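Local coordinates for DyP (Bjerkandera adusta, PDB 3VXJ), which is a heme b dye-decolorizing peroxidase that probably oxidises dyes and phenols such as 2,6-dimethoxyphenol at the expense of hydrogen peroxide, at residues G93-A98 with S106-P111; L256-R259 with R263-S266; F261-W264 with A268-D271. One frame throughout, in Å; residues are numbered along the deposited sequence.

How the contacts relate
Along the chain from the N terminus, contact 1 comes first: 93-98 meets 106-111 and closes the excursion around helix 98-101, between helix 73-78 and strand 119-125 of the N-terminal barrel domain. It is finished before contact 2 opens, and their centres lie about 31 Å apart. Contacts 2 and 3 follow in the C-terminal domain and overlap, crossing in sequence rather than nesting. Contact 2 folds 263-266 back on the end of helix 249-261; contact 3 closes the next turn, 268-271 on 261-264. They share Arg263 and Trp264, their centres lie about 5 Å apart, and both touch the heme. Together they tie the helix end to the cofactor.

Contact 1: G93-A98 with S106-P111; sequences GQFADA and SQWVAP
Trp108 meets Phe95, Ala98 and Gln94 with its six-membered ring, and all of the 204 Å² buried between the segments is gathered round this one indole. The closest approach is Phe95 CD1 to Trp108 CE3, 3.3 Å, with CD1 over one face of the indole but displaced toward its rim. The two rings are an oblique pair, their planes 38° apart and their centroids separated by 5.2 Å. Phe95 gets there because CG stands anti to its backbone N (chi1 -170°). Ala98 CB packs 3.6 Å from Trp108 CZ2. Gln94 crosses the indole at about a right angle, OE1 lying 3.5 Å from Trp108 CH2, while its amide is fixed by Phe220 O and Arg221 NH1. Trp108 NE1 is hydrogen-bonded to Asp103 OD2, which fixes the rotation of the indole from its five-membered ring.

The packing loosens on the side of Phe95, which is partly exposed, whereas Gln94, Ala98 and Trp108 are buried. With an alanine in place of Trp108, a gap would probably open beside Phe95 and Ala98, and Asp103 would be left without the indole N-H. The arrangement is that of a loop excursion closed over a single buried tryptophan, between helix 73-78 and strand 119-125 of the N-terminal dimeric alpha+beta barrel domain of DyP-type peroxidases.

Contact 2: L256-R259 with R263-S266; sequences LGAR and RWKS. With HEM (protoporphyrin IX containing Fe), chain B; DMS (dimethyl sulfoxide), chain F.
Ala258 meets Trp264 and the Arg263 carbonyl where the chain, on leaving helix 249-261, folds back against the helix's last turns; the CA atoms of Ala258 and Trp264 are 4.6 Å apart.

The apolar part is a CH-pi contact. Ala258 CB lies over one face of the indole, 3.9 Å from the centroid of the Trp264 six-membered ring and 22° off its normal, displaced toward the rim. The ring's rotation is fixed at its other end, where Trp264 NE1 is hydrogen-bonded to Ala273 O.

The weakly polar part is a C-H...O contact, Ala258 CA to Arg263 O, at 3.3 Å with 144° at the hydrogen. Arg263 O is buried here and has no conventional hydrogen-bond partner, so this contact probably offers it a modest compensation.

Ligand contacts come from 263-266. The Arg263 chain, extended from CG to NE, lays CD beside the heme propionate arm, 3.8 Å from HEM CAA. Lys265, extended beyond CG, brings NZ to a dimethyl sulfoxide, probably from the crystallisation liquor, with NZ to DMS O at 2.7 Å; the same NZ forms a salt bridge with Glu254 on the helix.

The contact thus joins the C-terminal end of helix 249-261 to the start of the loop leading to helix 279-282, with Lys265 bonded through its backbone to Leu170 and the heme close by, near helix 308-312, which carries the axial His308.

Contact 3: F261-W264 with A268-D271; sequences FGRW and APID. With HEM (protoporphyrin IX containing Fe), chain B.
A single antiparallel bridge, with Arg263 opposite Pro269 as its non-hydrogen-bonded pair, closes the turn that follows helix 249-261 beside the heme. The CA atoms of that pair are 4.2 Å apart, and a backbone bond flanks each side of it. Trp264 N donates to Ala268 O over 2.9 Å. Ile270 N donates to Gly262 O over 3.0 Å. Gly262 O is gripped a second time by water 2, which also accepts from Asp271 N and so extends the link. Gly262 is the first residue past the helix and has positive phi (89°), where a CB would collide with the carbonyl O of Phe261.

Around the bridge the side chains fit closely. Ile270 sets CG1 between its backbone N and carbonyl carbon; CD1 then reaches Gly262 CA, at 3.7 Å, while CG2 lies over the five-membered ring of Trp264, 4.1 Å from its centroid. That ring face is the one Ala258 also occupies, over the six-membered half, so two methyls share one side of the indole. The Pro269 ring sits beside the Arg263 guanidinium, CD to NH1 3.7 Å; NH1 itself is held by Gly267 O and Asn288 O.

On the cofactor side, Phe261 CE1 comes 3.5 Å from HEM CHB, with the heme carbon near the plane of the phenyl ring, at its edge. Phe261 also meets Phe169. The whole is a tight antiparallel turn directly after helix 249-261, built into the wall of the heme pocket of this DyP-type peroxidase.

Contact 1: G93-A98 with S106-P111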
loop_
_atom_site.group_PDB
_atom_site.type_symbol
_atom_site.label_atom_id
_atom_site.label_comp_id
_atom_site.label_asym_id
_atom_site.label_seq_id
_atom_site.Cartn_x
_atom_site.Cartn_y
_atom_site.Cartn_z
ATOM N N GLY A 93 0.423 -11.121 -14.897
ATOM C CA GLY A 93 0.233 -11.335 -13.459
ATOM C C GLY A 93 1.493 -11.067 -12.644
ATOM O O GLY A 93 2.606 -10.974 -13.189
ATOM N N GLN A 94 1.333 -10.973 -11.331
ATOM C CA GLN A 94 2.438 -10.567 -10.475
ATOM C C GLN A 94 3.489 -11.649 -10.241
ATOM O O GLN A 94 4.659 -11.321 -10.116
ATOM C CB GLN A 94 1.921 -10.001 -9.155
ATOM C CG GLN A 94 3.013 -9.233 -8.383
ATOM C CD GLN A 94 2.563 -8.833 -7.001
ATOM O OE1 GLN A 94 2.989 -9.419 -6.004
ATOM N NE2 GLN A 94 1.665 -7.855 -6.925
ATOM N N PHE A 95 3.095 -12.924 -10.188
ATOM C CA PHE A 95 4.081 -13.989 -9.977
ATOM C C PHE A 95 5.168 -13.927 -11.057
ATOM O O PHE A 95 6.356 -14.034 -10.748
ATOM C CB PHE A 95 3.386 -15.360 -9.947
ATOM C CG PHE A 95 4.267 -16.511 -9.497
ATOM C CD1 PHE A 95 5.094 -16.414 -8.373
ATOM C CD2 PHE A 95 4.235 -17.718 -10.192
ATOM C CE1 PHE A 95 5.881 -17.505 -7.962
ATOM C CE2 PHE A 95 5.014 -18.807 -9.787
ATOM C CZ PHE A 95 5.836 -18.691 -8.680
ATOM N N ALA A 96 4.763 -13.691 -12.306
ATOM C CA ALA A 96 5.705 -13.575 -13.422
ATOM C C ALA A 96 6.602 -12.344 -13.309
ATOM O O ALA A 96 7.655 -12.290 -13.953
ATOM C CB ALA A 96 4.945 -13.533 -14.734
ATOM N N ASP A 97 6.186 -11.373 -12.499
ATOM C CA ASP A 97 6.918 -10.125 -12.318
ATOM C C ASP A 97 7.716 -10.118 -11.014
ATOM O O ASP A 97 8.492 -9.188 -10.768
ATOM C CB ASP A 97 5.930 -8.948 -12.325
ATOM C CG ASP A 97 6.590 -7.601 -12.641
ATOM O OD1 ASP A 97 7.557 -7.563 -13.439
ATOM O OD2 ASP A 97 6.117 -6.573 -12.111
ATOM N N ALA A 98 7.542 -11.151 -10.186
ATOM C CA ALA A 98 8.023 -11.116 -8.804
ATOM C C ALA A 98 9.544 -11.032 -8.715
ATOM O O ALA A 98 10.085 -10.281 -7.890
ATOM C CB ALA A 98 7.481 -12.297 -8.027
ATOM N N SER A 106 10.921 -18.408 -3.410
ATOM C CA SER A 106 10.722 -19.562 -2.537
ATOM C C SER A 106 9.807 -19.257 -1.347
ATOM O O SER A 106 9.332 -20.175 -0.670
ATOM C CB SER A 106 12.061 -20.140 -2.063
ATOM O OG SER A 106 12.686 -19.315 -1.097
ATOM N N GLN A 107 9.566 -17.970 -1.103
ATOM C CA GLN A 107 8.698 -17.533 -0.019
ATOM C C GLN A 107 7.258 -17.318 -0.458
ATOM O O GLN A 107 6.373 -17.155 0.378
ATOM C CB GLN A 107 9.262 -16.261 0.627
ATOM C CG GLN A 107 10.598 -16.465 1.333
ATOM C CD GLN A 107 10.535 -17.574 2.365
ATOM O OE1 GLN A 107 9.659 -17.584 3.235
ATOM N NE2 GLN A 107 11.455 -18.526 2.264
ATOM N N TRP A 108 7.023 -17.322 -1.766
ATOM C CA TRP A 108 5.663 -17.245 -2.286
ATOM C C TRP A 108 4.879 -18.509 -1.981
ATOM O O TRP A 108 5.424 -19.626 -2.008
ATOM C CB TRP A 108 5.682 -17.002 -3.794
ATOM C CG TRP A 108 5.782 -15.547 -4.171
ATOM C CD1 TRP A 108 6.769 -14.668 -3.809
ATOM C CD2 TRP A 108 4.866 -14.807 -4.987
ATOM N NE1 TRP A 108 6.521 -13.426 -4.342
ATOM C CE2 TRP A 108 5.356 -13.479 -5.064
ATOM C CE3 TRP A 108 3.671 -15.130 -5.648
ATOM C CZ2 TRP A 108 4.705 -12.477 -5.798
ATOM C CZ3 TRP A 108 3.014 -14.136 -6.370
ATOM C CH2 TRP A 108 3.534 -12.817 -6.438
ATOM N N VAL A 109 3.595 -18.329 -1.698
ATOM C CA VAL A 109 2.727 -19.474 -1.420
ATOM C C VAL A 109 1.435 -19.471 -2.230
ATOM O O VAL A 109 0.978 -18.425 -2.720
ATOM C CB VAL A 109 2.384 -19.619 0.080
ATOM C CG1 VAL A 109 3.634 -19.921 0.899
ATOM C CG2 VAL A 109 1.680 -18.387 0.601
ATOM N N ALA A 110 0.856 -20.660 -2.356
ATOM C CA ALA A 110 -0.440 -20.832 -2.997
ATOM C C ALA A 110 -1.500 -19.986 -2.282
ATOM O O ALA A 110 -1.426 -19.791 -1.070
ATOM C CB ALA A 110 -0.826 -22.304 -2.995
ATOM N N PRO A 111 -2.496 -19.479 -3.032
ATOM C CA PRO A 111 -2.738 -19.690 -4.454
ATOM C C PRO A 111 -2.151 -18.612 -5.362
ATOM O O PRO A 111 -2.622 -18.444 -6.481
ATOM C CB PRO A 111 -4.263 -19.646 -4.533
ATOM C CG PRO A 111 -4.631 -18.635 -3.524
ATOM C CD PRO A 111 -3.613 -18.739 -2.405
#

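Contact 2: L256-R259 with R263-S266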
loop_
_atom_site.group_PDB
_atom_site.type_symbol
_atom_site.label_atom_id
_atom_site.label_comp_id
_atom_site.label_asym_id
_atom_site.label_seq_id
_atom_site.Cartn_x
_atom_site.Cartn_y
_atom_site.Cartn_z
ATOM N N LEU A 256 16.630 5.227 15.416
ATOM C CA LEU A 256 17.011 4.435 14.247
ATOM C C LEU A 256 15.777 3.985 13.442
ATOM O O LEU A 256 15.780 4.080 12.204
ATOM C CB LEU A 256 17.898 3.245 14.643
ATOM C CG LEU A 256 18.355 2.362 13.481
ATOM C CD1 LEU A 256 19.169 3.135 12.457
ATOM C CD2 LEU A 256 19.166 1.207 14.019
ATOM N N GLY A 257 14.732 3.527 14.125
ATOM C CA GLY A 257 13.490 3.162 13.442
ATOM C C GLY A 257 12.926 4.326 12.647
ATOM O O GLY A 257 12.546 4.168 11.474
ATOM N N ALA A 258 12.895 5.505 13.270
ATOM C CA ALA A 258 12.408 6.703 12.581
ATOM C C ALA A 258 13.264 7.088 11.378
ATOM O O ALA A 258 12.741 7.560 10.368
ATOM C CB ALA A 258 12.272 7.882 13.564
ATOM N N ARG A 259 14.571 6.886 11.483
ATOM C CA ARG A 259 15.497 7.164 10.388
ATOM C C ARG A 259 15.276 6.206 9.214
ATOM O O ARG A 259 15.422 6.591 8.044
ATOM C CB ARG A 259 16.943 7.075 10.891
ATOM C CG ARG A 259 17.315 8.140 11.919
ATOM C CD ARG A 259 17.496 9.493 11.286
ATOM N NE ARG A 259 18.751 9.554 10.542
ATOM C CZ ARG A 259 19.176 10.639 9.903
ATOM N NH1 ARG A 259 18.457 11.750 9.917
ATOM N NH2 ARG A 259 20.327 10.612 9.258
ATOM N N ARG A 263 9.736 8.787 9.226
ATOM C CA ARG A 263 8.761 9.304 10.184
ATOM C C ARG A 263 8.957 8.592 11.501
ATOM O O ARG A 263 9.331 7.424 11.533
ATOM C CB ARG A 263 7.324 9.052 9.718
ATOM C CG ARG A 263 6.877 9.822 8.492
ATOM C CD ARG A 263 5.401 9.594 8.253
ATOM N NE ARG A 263 4.956 10.296 7.051
ATOM C CZ ARG A 263 4.512 11.550 7.001
ATOM N NH1 ARG A 263 4.336 12.268 8.107
ATOM N NH2 ARG A 263 4.183 12.066 5.820
ATOM N N TRP A 264 8.691 9.308 12.587
ATOM C CA TRP A 264 8.524 8.692 13.891
ATOM C C TRP A 264 7.255 7.825 13.909
ATOM O O TRP A 264 6.368 7.965 13.052
ATOM C CB TRP A 264 8.417 9.772 14.973
ATOM C CG TRP A 264 9.640 10.619 15.089
ATOM C CD1 TRP A 264 9.877 11.803 14.451
ATOM C CD2 TRP A 264 10.792 10.357 15.903
ATOM N NE1 TRP A 264 11.118 12.290 14.808
ATOM C CE2 TRP A 264 11.695 11.425 15.699
ATOM C CE3 TRP A 264 11.149 9.324 16.788
ATOM C CZ2 TRP A 264 12.942 11.480 16.336
ATOM C CZ3 TRP A 264 12.386 9.386 17.428
ATOM C CH2 TRP A 264 13.260 10.466 17.203
ATOM N N LYS A 265 7.151 6.955 14.905
ATOM C CA LYS A 265 5.976 6.100 15.035
ATOM C C LYS A 265 4.676 6.902 15.135
ATOM O O LYS A 265 3.625 6.446 14.685
ATOM C CB LYS A 265 6.131 5.164 16.233
ATOM C CG LYS A 265 7.110 4.030 15.963
ATOM C CD LYS A 265 7.377 3.211 17.202
ATOM C CE LYS A 265 8.286 2.044 16.881
ATOM N NZ LYS A 265 8.631 1.334 18.144
ATOM N N SER A 266 4.758 8.104 15.703
ATOM C CA SER A 266 3.609 8.991 15.858
ATOM C C SER A 266 3.109 9.529 14.522
ATOM O O SER A 266 2.016 10.083 14.457
ATOM C CB SER A 266 4.006 10.191 16.704
ATOM O OG SER A 266 4.889 11.005 15.943
HETATM C CHA HEM B . 4.401 5.487 3.452
HETATM C CHB HEM B . 4.886 1.447 6.060
HETATM C CHC HEM B . 5.405 -1.156 2.016
HETATM C CHD HEM B . 4.887 2.865 -0.618
HETATM C C1A HEM B . 4.521 4.628 4.508
HETATM C C2A HEM B . 4.505 5.006 5.903
HETATM C C3A HEM B . 4.651 3.881 6.624
HETATM C C4A HEM B . 4.731 2.768 5.706
HETATM C CMA HEM B . 4.695 3.749 8.158
HETATM C CAA HEM B . 4.414 6.460 6.420
HETATM C CBA HEM B . 2.994 6.993 6.624
HETATM C CGA HEM B . 2.258 7.292 5.339
HETATM O O1A HEM B . 2.594 8.265 4.629
HETATM O O2A HEM B . 1.284 6.550 5.035
HETATM C C1B HEM B . 5.055 0.382 5.197
HETATM C C2B HEM B . 5.226 -1.002 5.584
HETATM C C3B HEM B . 5.365 -1.727 4.458
HETATM C C4B HEM B . 5.272 -0.813 3.339
HETATM C CMB HEM B . 5.256 -1.491 7.048
HETATM C CAB HEM B . 5.555 -3.252 4.313
HETATM C CBB HEM B . 5.155 -4.110 5.254
HETATM C C1C HEM B . 5.356 -0.284 0.958
HETATM C C2C HEM B . 5.559 -0.632 -0.436
HETATM C C3C HEM B . 5.431 0.486 -1.167
HETATM C C4C HEM B . 5.136 1.567 -0.250
HETATM C CMC HEM B . 5.852 -2.059 -0.937
HETATM C CAC HEM B . 5.540 0.667 -2.704
HETATM C CBC HEM B . 6.430 -0.019 -3.433
HETATM C C1D HEM B . 4.644 3.911 0.235
HETATM C C2D HEM B . 4.283 5.235 -0.208
HETATM C C3D HEM B . 4.146 6.044 1.043
HETATM C C4D HEM B . 4.427 5.138 2.129
HETATM C CMD HEM B . 4.088 5.770 -1.637
HETATM C CAD HEM B . 3.797 7.539 1.081
HETATM C CBD HEM B . 5.084 8.315 0.818
HETATM C CGD HEM B . 4.840 9.800 0.788
HETATM O O1D HEM B . 5.571 10.528 1.513
HETATM O O2D HEM B . 3.936 10.260 0.054
HETATM N NA HEM B . 4.683 3.268 4.429
HETATM N NB HEM B . 5.121 0.475 3.812
HETATM N NC HEM B . 5.139 1.072 1.031
HETATM N ND HEM B . 4.691 3.874 1.627
HETATM FE FE HEM B . 4.980 2.174 2.728
HETATM S S DMS F . 12.005 -0.477 17.428
HETATM O O DMS F . 10.250 -0.698 17.536
HETATM C C1 DMS F . 12.304 1.031 16.477
HETATM C C2 DMS F . 12.621 0.157 19.011
HETATM O O HOH W 1 2.999 1.954 2.737
#

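Contact 3: F261-W264 with A268-D271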
loop_
_atom_site.group_PDB
_atom_site.type_symbol
_atom_site.label_atom_id
_atom_site.label_comp_id
_atom_site.label_asym_id
_atom_site.label_seq_id
_atom_site.Cartn_x
_atom_site.Cartn_y
_atom_site.Cartn_z
ATOM N N PHE A 261 12.355 4.798 8.446
ATOM C CA PHE A 261 11.074 5.106 7.806
ATOM C C PHE A 261 10.990 6.493 7.199
ATOM O O PHE A 261 10.309 6.691 6.177
ATOM C CB PHE A 261 9.902 4.904 8.768
ATOM C CG PHE A 261 9.351 3.509 8.738
ATOM C CD1 PHE A 261 8.469 3.126 7.726
ATOM C CD2 PHE A 261 9.732 2.572 9.689
ATOM C CE1 PHE A 261 7.976 1.830 7.669
ATOM C CE2 PHE A 261 9.231 1.270 9.641
ATOM C CZ PHE A 261 8.350 0.903 8.635
ATOM N N GLY A 262 11.665 7.452 7.833
ATOM C CA GLY A 262 11.487 8.872 7.528
ATOM C C GLY A 262 10.383 9.544 8.337
ATOM O O GLY A 262 10.121 10.742 8.155
ATOM N N ARG A 263 9.736 8.787 9.226
ATOM C CA ARG A 263 8.761 9.304 10.184
ATOM C C ARG A 263 8.957 8.592 11.501
ATOM O O ARG A 263 9.331 7.424 11.533
ATOM C CB ARG A 263 7.324 9.052 9.718
ATOM C CG ARG A 263 6.877 9.822 8.492
ATOM C CD ARG A 263 5.401 9.594 8.253
ATOM N NE ARG A 263 4.956 10.296 7.051
ATOM C CZ ARG A 263 4.512 11.550 7.001
ATOM N NH1 ARG A 263 4.336 12.268 8.107
ATOM N NH2 ARG A 263 4.183 12.066 5.820
ATOM N N TRP A 264 8.691 9.308 12.587
ATOM C CA TRP A 264 8.524 8.692 13.891
ATOM C C TRP A 264 7.255 7.825 13.909
ATOM O O TRP A 264 6.368 7.965 13.052
ATOM C CB TRP A 264 8.417 9.772 14.973
ATOM C CG TRP A 264 9.640 10.619 15.089
ATOM C CD1 TRP A 264 9.877 11.803 14.451
ATOM C CD2 TRP A 264 10.792 10.357 15.903
ATOM N NE1 TRP A 264 11.118 12.290 14.808
ATOM C CE2 TRP A 264 11.695 11.425 15.699
ATOM C CE3 TRP A 264 11.149 9.324 16.788
ATOM C CZ2 TRP A 264 12.942 11.480 16.336
ATOM C CZ3 TRP A 264 12.386 9.386 17.428
ATOM C CH2 TRP A 264 13.260 10.466 17.203
ATOM N N ALA A 268 5.090 11.842 12.980
ATOM C CA ALA A 268 5.826 13.088 12.783
ATOM C C ALA A 268 6.943 12.845 11.760
ATOM O O ALA A 268 7.760 11.946 11.942
ATOM C CB ALA A 268 6.393 13.594 14.097
ATOM N N PRO A 269 6.978 13.620 10.659
ATOM C CA PRO A 269 8.036 13.391 9.680
ATOM C C PRO A 269 9.378 13.904 10.206
ATOM O O PRO A 269 9.451 15.000 10.769
ATOM C CB PRO A 269 7.573 14.205 8.473
ATOM C CG PRO A 269 6.735 15.299 9.051
ATOM C CD PRO A 269 6.082 14.728 10.268
ATOM N N ILE A 270 10.435 13.116 10.030
ATOM C CA ILE A 270 11.736 13.507 10.558
ATOM C C ILE A 270 12.318 14.757 9.880
ATOM O O ILE A 270 13.090 15.488 10.491
ATOM C CB ILE A 270 12.760 12.328 10.598
ATOM C CG1 ILE A 270 13.234 11.920 9.195
ATOM C CG2 ILE A 270 12.191 11.134 11.418
ATOM C CD1 ILE A 270 14.213 10.737 9.213
ATOM N N ASP A 271 11.881 15.052 8.655
ATOM C CA ASP A 271 12.329 16.279 7.996
ATOM C C ASP A 271 11.894 17.514 8.805
ATOM O O ASP A 271 12.607 18.511 8.841
ATOM C CB ASP A 271 11.801 16.351 6.561
ATOM C CG ASP A 271 12.500 17.398 5.732
ATOM O OD1 ASP A 271 13.688 17.692 6.014
ATOM O OD2 ASP A 271 11.860 17.910 4.791
HETATM C CHA HEM B . 4.401 5.487 3.452
HETATM C CHB HEM B . 4.886 1.447 6.060
HETATM C CHC HEM B . 5.405 -1.156 2.016
HETATM C CHD HEM B . 4.887 2.865 -0.618
HETATM C C1A HEM B . 4.521 4.628 4.508
HETATM C C2A HEM B . 4.505 5.006 5.903
HETATM C C3A HEM B . 4.651 3.881 6.624
HETATM C C4A HEM B . 4.731 2.768 5.706
HETATM C CMA HEM B . 4.695 3.749 8.158
HETATM C CAA HEM B . 4.414 6.460 6.420
HETATM C CBA HEM B . 2.994 6.993 6.624
HETATM C CGA HEM B . 2.258 7.292 5.339
HETATM O O1A HEM B . 2.594 8.265 4.629
HETATM O O2A HEM B . 1.284 6.550 5.035
HETATM C C1B HEM B . 5.055 0.382 5.197
HETATM C C2B HEM B . 5.226 -1.002 5.584
HETATM C C3B HEM B . 5.365 -1.727 4.458
HETATM C C4B HEM B . 5.272 -0.813 3.339
HETATM C CMB HEM B . 5.256 -1.491 7.048
HETATM C CAB HEM B . 5.555 -3.252 4.313
HETATM C CBB HEM B . 5.155 -4.110 5.254
HETATM C C1C HEM B . 5.356 -0.284 0.958
HETATM C C2C HEM B . 5.559 -0.632 -0.436
HETATM C C3C HEM B . 5.431 0.486 -1.167
HETATM C C4C HEM B . 5.136 1.567 -0.250
HETATM C CMC HEM B . 5.852 -2.059 -0.937
HETATM C CAC HEM B . 5.540 0.667 -2.704
HETATM C CBC HEM B . 6.430 -0.019 -3.433
HETATM C C1D HEM B . 4.644 3.911 0.235
HETATM C C2D HEM B . 4.283 5.235 -0.208
HETATM C C3D HEM B . 4.146 6.044 1.043
HETATM C C4D HEM B . 4.427 5.138 2.129
HETATM C CMD HEM B . 4.088 5.770 -1.637
HETATM C CAD HEM B . 3.797 7.539 1.081
HETATM C CBD HEM B . 5.084 8.315 0.818
HETATM C CGD HEM B . 4.840 9.800 0.788
HETATM O O1D HEM B . 5.571 10.528 1.513
HETATM O O2D HEM B . 3.936 10.260 0.054
HETATM N NA HEM B . 4.683 3.268 4.429
HETATM N NB HEM B . 5.121 0.475 3.812
HETATM N NC HEM B . 5.139 1.072 1.031
HETATM N ND HEM B . 4.691 3.874 1.627
HETATM FE FE HEM B . 4.980 2.174 2.728
HETATM O O HOH W 2 10.561 13.154 6.700
HETATM O O HOH W 1 2.999 1.954 2.737
#